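Long-range contacts in 11S globulin seed storage protein (PDB 3QAC), which probably serves as a seed storage protein, a nutrient reservoir of the 11S globulin family whose mature subunits form hexamers: residues A304-V310 against A325-Y331; I418-I423 against A437-F442. All coordinates share one frame. Numbering follows the deposited sequence.

Contact 1: residues A304-V310 against A325-Y331; sequences AGRLTTV and AAKGVLY
Residues 305-310 and 325-330 are neighbouring antiparallel strands in a sheet of the C-terminal cupin beta-barrel, their axes 4.5 Å and their directions 164° apart. Arg306/Val329, Thr308/Lys327 and Val310/Ala325 are hydrogen-bonded pairs; Gly305/Leu330, Leu307/Gly328 and Thr309/Ala326 are the non-hydrogen-bonded pairs between. Arg306 N lies 2.9 Å from Val329 O, and Val329 N 2.8 Å from Arg306 O. Tyr331 N extends the pattern to Ala304 O at 2.8 Å. Ala304 and Gly305 both face Thr301 in a classic beta bulge on the other edge. Gly305 must be glycine: at phi 145° and psi -154° a CB would jam against the carbonyl O of Ala304 and clash with Val329 O, which is 3.0 Å from Gly305 CA. On one face Leu307 (t, p) brings CD1 to 4.1 Å from Gly328 CA, beside small Ala326, and touches Trp397 of strand 394-401. The other face carries Val310 against Ala325 (CB to CB 4.1 Å) and Lys327 (t), whose NZ leads away to a hydrogen bond with Tyr75 OH and a salt bridge with Asp292. Arg306 (p) lays its aliphatic CG 3.4 Å from Val329 CG2, and a water joins Arg306 NH2 (3.0 Å), Thr308 OG1 (2.9 Å) and Lys327 O (3.1 Å).

Contact 2: residues I418-I423 against A437-F442; sequences IRSLPI and AFGLKF
This buried contact joins a helix and a turn at a subunit interface, in the helical excursion between strands 408-410 and 449-450, both paired with strand 335-341 of the C-terminal cupin barrel. Residues 418-420 are in a short, weakly bonded helical turn, Leu421 and Pro422 are extended (psi 133° and 134°), and Pro422 is the N-cap of the helix that Ile423 begins; 437-442 lies in helix 434-442. The CA atoms come nearest at Arg419/Lys441 (4.9 Å) and Ile423/Ala437 (6.2 Å). Lys441 (m, t, p, t) is long enough to reach two main-chain carbonyls of the turn: its NZ donates a short hydrogen bond to Leu421 O (2.5 Å) and a weak one to Arg419 O (3.3 Å). Next to the lysine chain, branched Ile423 (chi1 t) fits CG1 3.6 Å from CB of small Ala437 and CD1 3.7 Å from Phe438 CB. Ile418 (m, m) sets CG2 4.0 Å from Leu440 CG. Phe442 (m) places CD1 3.7 Å from Arg419 NH2, and a water links Arg419 NH2 (2.8 Å) to Lys441 O (2.6 Å). Helix 423-430 packs on Leu421, Ala437 and Leu440, while Asp126 of a neighbouring subunit salt-bridges Lys441 and its Phe224 packs on Ile418 and Leu440.

The two contacts hold different elements of one subunit, with centres 25 Å apart and nearest atoms about 15 Å apart, and they follow in series along the chain. The centre of contact 1 is about 14 Å from the centre of the chain, that of contact 2 about 35 Å. Contact 1 touches no other subunit; contact 2 is also largely buried, with helix 423-430 and a neighbouring subunit packed against it. Regular main-chain pairing defines the first, and its glycine requirement is local, set by the backbone of the bulge. In the second, side chains do the joining: hydrophobic groups and a lysine that serves both its own chain and the neighbour.

Contact 1: residues A304-V310 against A325-Y331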
# COMPACT_ATOMS: atom_id res chain seq x y z
N ALA A 304 25.33 -23.09 -19.49
CA ALA A 304 24.24 -23.29 -18.54
C ALA A 304 23.10 -22.40 -19.00
O ALA A 304 21.98 -22.88 -19.21
CB ALA A 304 24.68 -22.92 -17.14
N GLY A 305 23.40 -21.12 -19.19
CA GLY A 305 22.47 -20.16 -19.76
C GLY A 305 22.61 -18.76 -19.16
O GLY A 305 23.67 -18.38 -18.65
N ARG A 306 21.53 -18.00 -19.20
CA ARG A 306 21.56 -16.65 -18.66
C ARG A 306 20.24 -16.20 -18.02
O ARG A 306 19.15 -16.75 -18.28
CB ARG A 306 22.00 -15.65 -19.72
CG ARG A 306 21.09 -15.58 -20.91
CD ARG A 306 21.33 -14.31 -21.69
NE ARG A 306 21.27 -14.54 -23.13
CZ ARG A 306 20.18 -14.39 -23.87
NH1 ARG A 306 20.24 -14.63 -25.18
NH2 ARG A 306 19.02 -14.02 -23.33
N LEU A 307 20.37 -15.17 -17.20
CA LEU A 307 19.26 -14.59 -16.50
C LEU A 307 19.40 -13.09 -16.70
O LEU A 307 20.48 -12.55 -16.56
CB LEU A 307 19.34 -14.96 -15.03
CG LEU A 307 18.15 -14.69 -14.13
CD1 LEU A 307 16.93 -15.51 -14.61
CD2 LEU A 307 18.54 -15.06 -12.72
N THR A 308 18.31 -12.43 -17.08
CA THR A 308 18.36 -11.01 -17.36
C THR A 308 17.21 -10.34 -16.65
O THR A 308 16.05 -10.69 -16.87
CB THR A 308 18.25 -10.74 -18.87
OG1 THR A 308 19.38 -11.31 -19.53
CG2 THR A 308 18.21 -9.25 -19.14
N THR A 309 17.52 -9.39 -15.77
CA THR A 309 16.48 -8.77 -14.96
C THR A 309 16.06 -7.41 -15.49
O THR A 309 16.88 -6.64 -15.98
CB THR A 309 16.89 -8.63 -13.49
OG1 THR A 309 17.92 -7.65 -13.37
CG2 THR A 309 17.39 -9.95 -12.95
N VAL A 310 14.77 -7.14 -15.41
CA VAL A 310 14.25 -5.80 -15.62
C VAL A 310 13.70 -5.33 -14.29
O VAL A 310 12.74 -5.91 -13.75
CB VAL A 310 13.11 -5.78 -16.62
CG1 VAL A 310 12.78 -4.34 -16.99
CG2 VAL A 310 13.49 -6.57 -17.83
N ALA A 325 10.76 -7.92 -13.63
CA ALA A 325 10.66 -9.00 -14.60
C ALA A 325 12.03 -9.62 -14.76
O ALA A 325 13.04 -9.01 -14.38
CB ALA A 325 10.16 -8.48 -15.92
N ALA A 326 12.06 -10.84 -15.26
CA ALA A 326 13.31 -11.45 -15.69
C ALA A 326 13.05 -12.37 -16.86
O ALA A 326 11.95 -12.91 -17.02
CB ALA A 326 13.96 -12.20 -14.56
N LYS A 327 14.07 -12.54 -17.69
CA LYS A 327 14.03 -13.59 -18.68
C LYS A 327 15.16 -14.55 -18.40
O LYS A 327 16.27 -14.14 -18.04
CB LYS A 327 14.14 -13.04 -20.09
CG LYS A 327 14.40 -14.14 -21.10
CD LYS A 327 13.57 -13.98 -22.34
CE LYS A 327 13.96 -15.04 -23.36
NZ LYS A 327 13.51 -14.71 -24.73
N GLY A 328 14.87 -15.84 -18.53
CA GLY A 328 15.86 -16.85 -18.29
C GLY A 328 16.01 -17.74 -19.50
O GLY A 328 15.02 -18.09 -20.15
N VAL A 329 17.26 -18.07 -19.84
CA VAL A 329 17.49 -19.13 -20.79
C VAL A 329 18.35 -20.22 -20.16
O VAL A 329 19.45 -19.96 -19.65
CB VAL A 329 18.06 -18.63 -22.15
CG1 VAL A 329 17.33 -17.37 -22.59
CG2 VAL A 329 19.56 -18.39 -22.06
N LEU A 330 17.81 -21.43 -20.14
CA LEU A 330 18.60 -22.56 -19.71
C LEU A 330 18.86 -23.34 -20.96
O LEU A 330 17.97 -23.57 -21.75
CB LEU A 330 17.87 -23.40 -18.67
CG LEU A 330 17.90 -22.90 -17.23
CD1 LEU A 330 17.09 -23.82 -16.36
CD2 LEU A 330 19.33 -22.83 -16.72
N TYR A 331 20.12 -23.69 -21.16
CA TYR A 331 20.53 -24.49 -22.31
C TYR A 331 20.28 -25.95 -21.99
O TYR A 331 19.87 -26.27 -20.88
CB TYR A 331 22.01 -24.24 -22.61
CG TYR A 331 22.31 -22.81 -23.00
CD1 TYR A 331 21.51 -22.14 -23.92
CD2 TYR A 331 23.40 -22.14 -22.47
CE1 TYR A 331 21.78 -20.83 -24.29
CE2 TYR A 331 23.69 -20.82 -22.83
CZ TYR A 331 22.87 -20.18 -23.74
OH TYR A 331 23.15 -18.88 -24.11
O HOH W 1 18.11 -13.74 -20.45

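Contact 2: residues I418-I423 against A437-F442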
# COMPACT_ATOMS: atom_id res chain seq x y z
N ILE A 418 23.25 -21.40 1.35
CA ILE A 418 24.16 -22.35 1.96
C ILE A 418 25.58 -21.79 2.07
O ILE A 418 26.20 -21.84 3.13
CB ILE A 418 24.18 -23.68 1.18
CG1 ILE A 418 22.80 -24.34 1.22
CG2 ILE A 418 25.23 -24.60 1.72
CD1 ILE A 418 22.19 -24.47 2.61
N ARG A 419 26.09 -21.26 0.97
CA ARG A 419 27.44 -20.73 0.95
C ARG A 419 27.63 -19.53 1.88
O ARG A 419 28.71 -19.31 2.40
CB ARG A 419 27.84 -20.36 -0.46
CG ARG A 419 29.24 -19.87 -0.56
CD ARG A 419 29.87 -20.34 -1.84
NE ARG A 419 30.99 -19.49 -2.21
CZ ARG A 419 31.81 -19.74 -3.22
NH1 ARG A 419 32.80 -18.90 -3.49
NH2 ARG A 419 31.63 -20.85 -3.94
N SER A 420 26.56 -18.76 2.08
CA SER A 420 26.59 -17.66 3.03
C SER A 420 26.63 -18.13 4.48
O SER A 420 26.98 -17.36 5.38
CB SER A 420 25.40 -16.72 2.80
OG SER A 420 25.50 -16.08 1.54
N LEU A 421 26.27 -19.38 4.72
CA LEU A 421 26.30 -19.96 6.07
C LEU A 421 27.71 -20.31 6.53
O LEU A 421 28.46 -20.94 5.80
CB LEU A 421 25.44 -21.22 6.14
CG LEU A 421 23.94 -21.04 5.94
CD1 LEU A 421 23.27 -22.38 5.98
CD2 LEU A 421 23.38 -20.10 7.01
N PRO A 422 28.07 -19.93 7.77
CA PRO A 422 29.36 -20.33 8.33
C PRO A 422 29.38 -21.85 8.38
O PRO A 422 28.39 -22.44 8.81
CB PRO A 422 29.32 -19.76 9.75
CG PRO A 422 28.33 -18.66 9.69
CD PRO A 422 27.29 -19.14 8.73
N ILE A 423 30.46 -22.47 7.93
CA ILE A 423 30.50 -23.92 7.81
C ILE A 423 30.03 -24.70 9.06
O ILE A 423 29.39 -25.75 8.95
CB ILE A 423 31.88 -24.42 7.32
CG1 ILE A 423 31.87 -25.94 7.19
CG2 ILE A 423 32.98 -23.94 8.25
CD1 ILE A 423 32.57 -26.43 5.97
N ALA A 437 29.96 -30.79 5.14
CA ALA A 437 29.53 -29.41 5.10
C ALA A 437 30.27 -28.62 4.01
O ALA A 437 29.64 -27.95 3.20
CB ALA A 437 29.73 -28.76 6.46
N PHE A 438 31.60 -28.72 4.01
CA PHE A 438 32.43 -28.01 3.03
C PHE A 438 31.96 -28.27 1.61
O PHE A 438 31.70 -27.33 0.85
CB PHE A 438 33.89 -28.42 3.16
CG PHE A 438 34.86 -27.56 2.38
CD1 PHE A 438 35.05 -27.75 1.01
CD2 PHE A 438 35.59 -26.55 3.02
CE1 PHE A 438 35.94 -26.96 0.30
CE2 PHE A 438 36.48 -25.76 2.32
CZ PHE A 438 36.66 -25.96 0.95
N GLY A 439 31.85 -29.53 1.25
CA GLY A 439 31.40 -29.90 -0.08
C GLY A 439 29.99 -29.43 -0.37
O GLY A 439 29.67 -29.04 -1.50
N LEU A 440 29.13 -29.49 0.65
CA LEU A 440 27.80 -28.94 0.52
C LEU A 440 27.92 -27.47 0.13
O LEU A 440 27.19 -26.98 -0.73
CB LEU A 440 27.02 -29.09 1.82
CG LEU A 440 25.58 -28.57 1.80
CD1 LEU A 440 24.83 -29.18 0.63
CD2 LEU A 440 24.88 -28.88 3.12
N LYS A 441 28.86 -26.76 0.75
CA LYS A 441 29.04 -25.35 0.48
C LYS A 441 29.70 -25.06 -0.86
O LYS A 441 29.27 -24.15 -1.57
CB LYS A 441 29.84 -24.66 1.59
CG LYS A 441 29.10 -24.54 2.91
CD LYS A 441 29.82 -23.61 3.88
CE LYS A 441 29.94 -22.20 3.34
NZ LYS A 441 30.51 -21.27 4.36
N PHE A 442 30.73 -25.81 -1.22
CA PHE A 442 31.59 -25.37 -2.32
C PHE A 442 31.63 -26.25 -3.56
O PHE A 442 32.16 -25.85 -4.59
CB PHE A 442 33.00 -25.10 -1.81
CG PHE A 442 33.05 -24.08 -0.71
CD1 PHE A 442 32.95 -22.72 -1.00
CD2 PHE A 442 33.20 -24.47 0.61
CE1 PHE A 442 33.00 -21.77 0.01
CE2 PHE A 442 33.25 -23.53 1.63
CZ PHE A 442 33.15 -22.18 1.33
O HOH W 2 29.74 -22.97 -3.88